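Local atomic coordinates of CHAD domain (Ricinus communis, PDB entry 6QV5), a protein that probably binds inorganic polyphosphate through an all-helical CHAD domain, and binds a zinc ion. Residues L253-E256 with L257-Q261; R243-D246 with L247-G251; G273-L276 with A277-A280. All coordinates share one frame; numbering follows the deposited sequence.

Each contact lies within a single helix, so none closes a long loop; they come in series and neither nest nor cross. From the N terminus, contact 2 (243-251) comes first, two turns or so of helix 224-260. Contact 1 (253-261) follows on the same helix and runs to its C-terminal end; the centres of contacts 1 and 2 lie about 15 Å apart. The chain then turns back, and contact 3 (273-280) sits on helix 265-281, which returns antiparallel alongside. Contacts 2 and 3, centres about 9 Å apart, face each other through Leu247, Val248, Gln278 and Gln279; contacts 1 and 3 touch where Leu254 CD1 lies 3.9 Å from Leu275 CD1. Together they outline a helical hairpin.

Contact 1: L253-E256 with L257-Q261; sequences LLQE and LAQQQ
Leu254 and Leu257 meet on the inner side of the last turns of helix 224-260, in the CHAD domain's helical bundle. The two side chains cross obliquely, and only one methyl of each makes the join: CD2 of Leu254 is 4.1 Å from CD2 of Leu257. Leu257 gets there with CG anti to its backbone N (chi1 -178°), while its CB rests 3.4 Å from Leu254 O. The pair serves different neighbours: Leu254 packs on Val268 and Arg272 of helix 265-281, and Leu257 on Trp101, Leu128 and Ile132.

A more polar pair runs up another side. Gln255 and Gln259 run abreast in one direction, with amide planes 39° apart. Their approach is loose, Gln255 NE2 standing 3.8 Å from Gln259 OE1, and both chains bend at the second torsion. The Glu256 chain is extended beyond CG, and its OE2 forms a salt bridge with Arg252 a turn earlier.

Beneath the side chains the helical ladder is uneven. Ala258 N reaches Leu254 O at 2.8 Å, the bonds from Gln259 N to Gln255 O and from Gln260 N to Glu256 O are weak, and at the helix end Gln261 N donates to Leu257 O at 2.8 Å.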
loop_
_atom_site.group_PDB
_atom_site.type_symbol
_atom_site.label_atom_id
_atom_site.label_comp_id
_atom_site.label_asym_id
_atom_site.label_seq_id
_atom_site.Cartn_x
_atom_site.Cartn_y
_atom_site.Cartn_z
ATOM N N LEU A 253 -17.828 -3.215 1.161
ATOM C CA LEU A 253 -18.163 -2.725 -0.182
ATOM C C LEU A 253 -19.512 -3.239 -0.679
ATOM O O LEU A 253 -20.265 -2.469 -1.277
ATOM C CB LEU A 253 -17.063 -3.063 -1.209
ATOM C CG LEU A 253 -15.709 -2.350 -1.088
ATOM C CD1 LEU A 253 -14.718 -2.920 -2.080
ATOM C CD2 LEU A 253 -15.834 -0.847 -1.304
ATOM N N LEU A 254 -19.816 -4.531 -0.438
ATOM C CA LEU A 254 -21.078 -5.145 -0.857
ATOM C C LEU A 254 -22.273 -4.631 -0.055
ATOM O O LEU A 254 -23.322 -4.383 -0.647
ATOM C CB LEU A 254 -21.007 -6.680 -0.846
ATOM C CG LEU A 254 -20.152 -7.340 -1.937
ATOM C CD1 LEU A 254 -19.787 -8.758 -1.556
ATOM C CD2 LEU A 254 -20.842 -7.313 -3.298
ATOM N N GLN A 255 -22.104 -4.423 1.273
ATOM C CA GLN A 255 -23.146 -3.877 2.158
ATOM C C GLN A 255 -23.526 -2.449 1.716
ATOM O O GLN A 255 -24.708 -2.096 1.750
ATOM C CB GLN A 255 -22.704 -3.934 3.638
ATOM C CG GLN A 255 -23.702 -3.378 4.669
ATOM C CD GLN A 255 -25.064 -4.034 4.636
ATOM O OE1 GLN A 255 -25.246 -5.178 5.065
ATOM N NE2 GLN A 255 -26.055 -3.312 4.132
ATOM N N GLU A 256 -22.527 -1.659 1.258
ATOM C CA GLU A 256 -22.710 -0.301 0.730
ATOM C C GLU A 256 -23.455 -0.369 -0.609
ATOM O O GLU A 256 -24.308 0.479 -0.878
ATOM C CB GLU A 256 -21.353 0.395 0.541
ATOM C CG GLU A 256 -20.763 0.965 1.820
ATOM C CD GLU A 256 -19.336 1.475 1.717
ATOM O OE1 GLU A 256 -19.006 2.150 0.714
ATOM O OE2 GLU A 256 -18.549 1.210 2.654
ATOM N N LEU A 257 -23.135 -1.392 -1.435
ATOM C CA LEU A 257 -23.755 -1.651 -2.736
ATOM C C LEU A 257 -25.216 -2.099 -2.561
ATOM O O LEU A 257 -26.050 -1.771 -3.403
ATOM C CB LEU A 257 -22.936 -2.703 -3.520
ATOM C CG LEU A 257 -23.392 -3.075 -4.943
ATOM C CD1 LEU A 257 -23.096 -1.962 -5.936
ATOM C CD2 LEU A 257 -22.731 -4.354 -5.404
ATOM N N ALA A 258 -25.521 -2.824 -1.462
ATOM C CA ALA A 258 -26.869 -3.303 -1.135
ATOM C C ALA A 258 -27.822 -2.143 -0.829
ATOM O O ALA A 258 -28.990 -2.194 -1.221
ATOM C CB ALA A 258 -26.815 -4.255 0.048
ATOM N N GLN A 259 -27.318 -1.100 -0.138
ATOM C CA GLN A 259 -28.085 0.093 0.232
ATOM C C GLN A 259 -28.380 0.978 -0.981
ATOM O O GLN A 259 -29.491 1.498 -1.094
ATOM C CB GLN A 259 -27.362 0.900 1.329
ATOM C CG GLN A 259 -27.319 0.219 2.707
ATOM C CD GLN A 259 -28.663 0.120 3.402
ATOM O OE1 GLN A 259 -29.087 -0.961 3.825
ATOM N NE2 GLN A 259 -29.363 1.240 3.549
ATOM N N GLN A 260 -27.392 1.143 -1.884
ATOM C CA GLN A 260 -27.527 1.960 -3.095
ATOM C C GLN A 260 -28.288 1.238 -4.210
ATOM O O GLN A 260 -29.055 1.877 -4.932
ATOM C CB GLN A 260 -26.157 2.461 -3.593
ATOM C CG GLN A 260 -25.439 3.423 -2.637
ATOM C CD GLN A 260 -26.199 4.708 -2.387
ATOM O OE1 GLN A 260 -26.376 5.545 -3.280
ATOM N NE2 GLN A 260 -26.660 4.890 -1.159
ATOM N N GLN A 261 -28.075 -0.084 -4.345
ATOM C CA GLN A 261 -28.732 -0.930 -5.347
ATOM C C GLN A 261 -29.584 -1.994 -4.619
ATOM O O GLN A 261 -29.095 -3.098 -4.359
ATOM C CB GLN A 261 -27.702 -1.586 -6.299
ATOM C CG GLN A 261 -26.685 -0.630 -6.939
ATOM C CD GLN A 261 -27.264 0.242 -8.028
ATOM O OE1 GLN A 261 -27.895 -0.233 -8.982
ATOM N NE2 GLN A 261 -27.042 1.542 -7.919
#

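Contact 2: R243-D246 with L247-G251; sequences RHND and LVVAG
Leu247 lays its CD1 methyl over the backbone oxygen of Arg243, one turn back along helix 224-260 of the all-helical CHAD bundle, with Leu247 CD1 3.4 Å from Arg243 O. The same side chain puts its CB 3.4 Å from His244 O, so two successive carbonyl oxygens border its root and one of its branches. Its first torsion, -98°, lies off the usual staggered positions and leaves CD1 beside Arg243 O. The other branch, CD2, looks toward the Arg243 guanidinium from an oblique direction and comes no nearer than 4.4 Å to NH1. That guanidinium has its partners outside this stretch: NH2 makes a salt bridge with Glu240, and NH1 donates to the backbone oxygen of Arg282. Leu247 itself is buried against Gln278 and Gln279 of helix 265-281, the neighbouring arm of the hairpin.

Round the helix, Asn245 sends its side chain out with CG anti to the backbone N (chi1 179°), and the amide oxygen comes within van der Waals range of one methyl of each of the two valines that follow. Asn245 OD1 is 4.0 Å from CG2 of Val249 and 4.1 Å from CG1 of Val248, a polar atom set against two methyls. The valines then go separate ways, Val248 to Gln279 and Val249 to Asp100 of helix 82-108. Ala250 likewise packs on helix 82-108, at Leu104 and Thr108, and Ala250 N donates to Asp246 O at 3.0 Å.

Three atoms crowd Asn245 O. It accepts the N-H of Val249 at 3.0 Å from N, while Val248 CG1 and Val249 CG2 each press to 3.3 Å from that one oxygen.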
loop_
_atom_site.group_PDB
_atom_site.type_symbol
_atom_site.label_atom_id
_atom_site.label_comp_id
_atom_site.label_asym_id
_atom_site.label_seq_id
_atom_site.Cartn_x
_atom_site.Cartn_y
_atom_site.Cartn_z
ATOM N N ARG A 243 -4.903 -11.112 2.894
ATOM C CA ARG A 243 -5.904 -12.080 2.430
ATOM C C ARG A 243 -7.197 -11.928 3.245
ATOM O O ARG A 243 -8.278 -11.834 2.660
ATOM C CB ARG A 243 -5.345 -13.515 2.531
ATOM C CG ARG A 243 -6.349 -14.625 2.209
ATOM C CD ARG A 243 -5.952 -15.978 2.793
ATOM N NE ARG A 243 -5.797 -15.953 4.254
ATOM C CZ ARG A 243 -6.790 -16.103 5.126
ATOM N NH1 ARG A 243 -8.036 -16.287 4.703
ATOM N NH2 ARG A 243 -6.546 -16.066 6.429
ATOM N N HIS A 244 -7.071 -11.878 4.590
ATOM C CA HIS A 244 -8.193 -11.709 5.515
ATOM C C HIS A 244 -8.773 -10.295 5.417
ATOM O O HIS A 244 -9.978 -10.117 5.610
ATOM C CB HIS A 244 -7.766 -12.029 6.959
ATOM C CG HIS A 244 -8.910 -12.080 7.922
ATOM N ND1 HIS A 244 -9.613 -13.251 8.144
ATOM C CD2 HIS A 244 -9.453 -11.095 8.674
ATOM C CE1 HIS A 244 -10.548 -12.946 9.029
ATOM N NE2 HIS A 244 -10.494 -11.658 9.374
ATOM N N ASN A 245 -7.913 -9.300 5.109
ATOM C CA ASN A 245 -8.293 -7.896 4.944
ATOM C C ASN A 245 -9.166 -7.702 3.702
ATOM O O ASN A 245 -10.121 -6.928 3.752
ATOM C CB ASN A 245 -7.053 -6.999 4.890
ATOM C CG ASN A 245 -7.353 -5.533 4.691
ATOM O OD1 ASN A 245 -8.103 -4.910 5.452
ATOM N ND2 ASN A 245 -6.770 -4.952 3.654
ATOM N N ASP A 246 -8.844 -8.404 2.593
ATOM C CA ASP A 246 -9.609 -8.347 1.343
ATOM C C ASP A 246 -11.044 -8.835 1.556
ATOM O O ASP A 246 -11.975 -8.256 1.000
ATOM C CB ASP A 246 -8.920 -9.169 0.239
ATOM C CG ASP A 246 -7.634 -8.575 -0.315
ATOM O OD1 ASP A 246 -7.283 -7.436 0.075
ATOM O OD2 ASP A 246 -6.979 -9.247 -1.138
ATOM N N LEU A 247 -11.211 -9.869 2.402
ATOM C CA LEU A 247 -12.488 -10.476 2.777
ATOM C C LEU A 247 -13.377 -9.482 3.543
ATOM O O LEU A 247 -14.563 -9.370 3.228
ATOM C CB LEU A 247 -12.217 -11.723 3.644
ATOM C CG LEU A 247 -12.230 -13.120 2.995
ATOM C CD1 LEU A 247 -11.258 -13.234 1.821
ATOM C CD2 LEU A 247 -11.851 -14.165 4.014
ATOM N N VAL A 248 -12.802 -8.748 4.527
ATOM C CA VAL A 248 -13.541 -7.776 5.343
ATOM C C VAL A 248 -13.874 -6.496 4.534
ATOM O O VAL A 248 -14.920 -5.891 4.781
ATOM C CB VAL A 248 -12.867 -7.490 6.721
ATOM C CG1 VAL A 248 -11.670 -6.553 6.608
ATOM C CG2 VAL A 248 -13.875 -6.970 7.743
ATOM N N VAL A 249 -13.013 -6.112 3.559
ATOM C CA VAL A 249 -13.231 -4.949 2.685
ATOM C C VAL A 249 -14.402 -5.274 1.742
ATOM O O VAL A 249 -15.289 -4.438 1.555
ATOM C CB VAL A 249 -11.930 -4.509 1.941
ATOM C CG1 VAL A 249 -12.223 -3.571 0.768
ATOM C CG2 VAL A 249 -10.942 -3.854 2.905
ATOM N N ALA A 250 -14.424 -6.517 1.209
ATOM C CA ALA A 250 -15.468 -7.047 0.327
ATOM C C ALA A 250 -16.854 -6.965 0.977
ATOM O O ALA A 250 -17.803 -6.527 0.326
ATOM C CB ALA A 250 -15.153 -8.484 -0.044
ATOM N N GLY A 251 -16.937 -7.352 2.254
ATOM C CA GLY A 251 -18.163 -7.309 3.047
ATOM C C GLY A 251 -18.678 -5.899 3.255
ATOM O O GLY A 251 -19.890 -5.672 3.236
#

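Contact 3: G273-L276 with A277-A280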
loop_
_atom_site.group_PDB
_atom_site.type_symbol
_atom_site.label_atom_id
_atom_site.label_comp_id
_atom_site.label_asym_id
_atom_site.label_seq_id
_atom_site.Cartn_x
_atom_site.Cartn_y
_atom_site.Cartn_z
ATOM N N GLY A 273 -22.675 -13.474 2.959
ATOM C CA GLY A 273 -22.793 -14.647 3.816
ATOM C C GLY A 273 -21.620 -15.587 3.627
ATOM O O GLY A 273 -21.038 -16.056 4.608
ATOM N N TYR A 274 -21.237 -15.815 2.350
ATOM C CA TYR A 274 -20.113 -16.658 1.933
ATOM C C TYR A 274 -18.779 -16.099 2.434
ATOM O O TYR A 274 -17.945 -16.864 2.920
ATOM C CB TYR A 274 -20.088 -16.802 0.396
ATOM C CG TYR A 274 -19.253 -17.959 -0.114
ATOM C CD1 TYR A 274 -19.850 -19.152 -0.514
ATOM C CD2 TYR A 274 -17.869 -17.847 -0.242
ATOM C CE1 TYR A 274 -19.088 -20.215 -1.002
ATOM C CE2 TYR A 274 -17.098 -18.905 -0.720
ATOM C CZ TYR A 274 -17.711 -20.087 -1.100
ATOM O OH TYR A 274 -16.954 -21.129 -1.575
ATOM N N LEU A 275 -18.583 -14.775 2.309
ATOM C CA LEU A 275 -17.354 -14.097 2.719
ATOM C C LEU A 275 -17.206 -13.979 4.236
ATOM O O LEU A 275 -16.085 -14.086 4.734
ATOM C CB LEU A 275 -17.210 -12.731 2.030
ATOM C CG LEU A 275 -17.021 -12.769 0.509
ATOM C CD1 LEU A 275 -17.433 -11.463 -0.125
ATOM C CD2 LEU A 275 -15.598 -13.133 0.127
ATOM N N LEU A 276 -18.327 -13.785 4.969
ATOM C CA LEU A 276 -18.334 -13.694 6.436
ATOM C C LEU A 276 -17.923 -15.034 7.048
ATOM O O LEU A 276 -17.244 -15.053 8.076
ATOM C CB LEU A 276 -19.719 -13.275 6.957
ATOM C CG LEU A 276 -19.770 -12.766 8.399
ATOM C CD1 LEU A 276 -19.635 -11.249 8.453
ATOM C CD2 LEU A 276 -21.049 -13.201 9.078
ATOM N N ALA A 277 -18.329 -16.149 6.405
ATOM C CA ALA A 277 -17.983 -17.502 6.823
ATOM C C ALA A 277 -16.497 -17.767 6.571
ATOM O O ALA A 277 -15.841 -18.347 7.430
ATOM C CB ALA A 277 -18.839 -18.519 6.089
ATOM N N GLN A 278 -15.958 -17.294 5.422
ATOM C CA GLN A 278 -14.543 -17.426 5.052
ATOM C C GLN A 278 -13.628 -16.697 6.048
ATOM O O GLN A 278 -12.494 -17.129 6.259
ATOM C CB GLN A 278 -14.295 -16.924 3.621
ATOM C CG GLN A 278 -14.696 -17.915 2.533
ATOM C CD GLN A 278 -14.305 -17.427 1.159
ATOM O OE1 GLN A 278 -14.851 -16.449 0.637
ATOM N NE2 GLN A 278 -13.353 -18.103 0.538
ATOM N N GLN A 279 -14.133 -15.605 6.667
ATOM C CA GLN A 279 -13.442 -14.811 7.688
ATOM C C GLN A 279 -13.330 -15.608 8.995
ATOM O O GLN A 279 -12.329 -15.485 9.700
ATOM C CB GLN A 279 -14.199 -13.499 7.956
ATOM C CG GLN A 279 -14.005 -12.427 6.890
ATOM C CD GLN A 279 -14.866 -11.209 7.137
ATOM O OE1 GLN A 279 -14.755 -10.527 8.163
ATOM N NE2 GLN A 279 -15.740 -10.901 6.192
ATOM N N ALA A 280 -14.365 -16.414 9.316
ATOM C CA ALA A 280 -14.431 -17.235 10.528
ATOM C C ALA A 280 -13.753 -18.601 10.369
ATOM O O ALA A 280 -13.106 -19.066 11.309
ATOM C CB ALA A 280 -15.878 -17.412 10.961
#
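Gln279 projects from helix 265-281 toward helix 224-260, leaning back past the carbonyls of the preceding turn, and the contact can be read along it atom by atom. CB sits 3.4 Å from Leu276 O. CG, placed anti to the carbonyl carbon (chi1 -77°), moves across to the preceding carbonyl oxygen and comes to 3.4 Å from Leu275 O. CD lies 3.9 Å from the same Leu275 O. At the tip, NE2 is 3.5 Å from Leu275 O, skirts CA of Leu276 and comes near Leu247 O of the other helix, whereas OE1 turns toward the CG2 methyl of Val248. The chain, extended beyond CG, thus brings its amide to helix 224-260. Leu275 O also takes the backbone N-H of Gln279, with N at 3.1 Å, and the aliphatic part of the side chain flanks this bond.

The setting is the second helix of an antiparallel helical hairpin in the CHAD domain's bundle: helix 265-281 leans on helix 224-260 with Leu275, Gln278 and Gln279 on its inner side and leaves Gly273 and Leu276 on the surface. Leu275 reaches Ala250 there.

Gln278 runs backward too, toward Tyr274 one turn earlier. Its CG passes 3.4 Å from Tyr274 O, and Gln278 CD then stops 3.7 Å from Tyr274 CE2 at the edge of the phenol ring. Amide and ring planes stand 76° apart, nearly at right angles, so the two flat groups do not stack. On the tyrosine side, a first torsion of -162° turns the ring toward the following turn. Under this pair, Gln278 N donates to Tyr274 O at 3.2 Å.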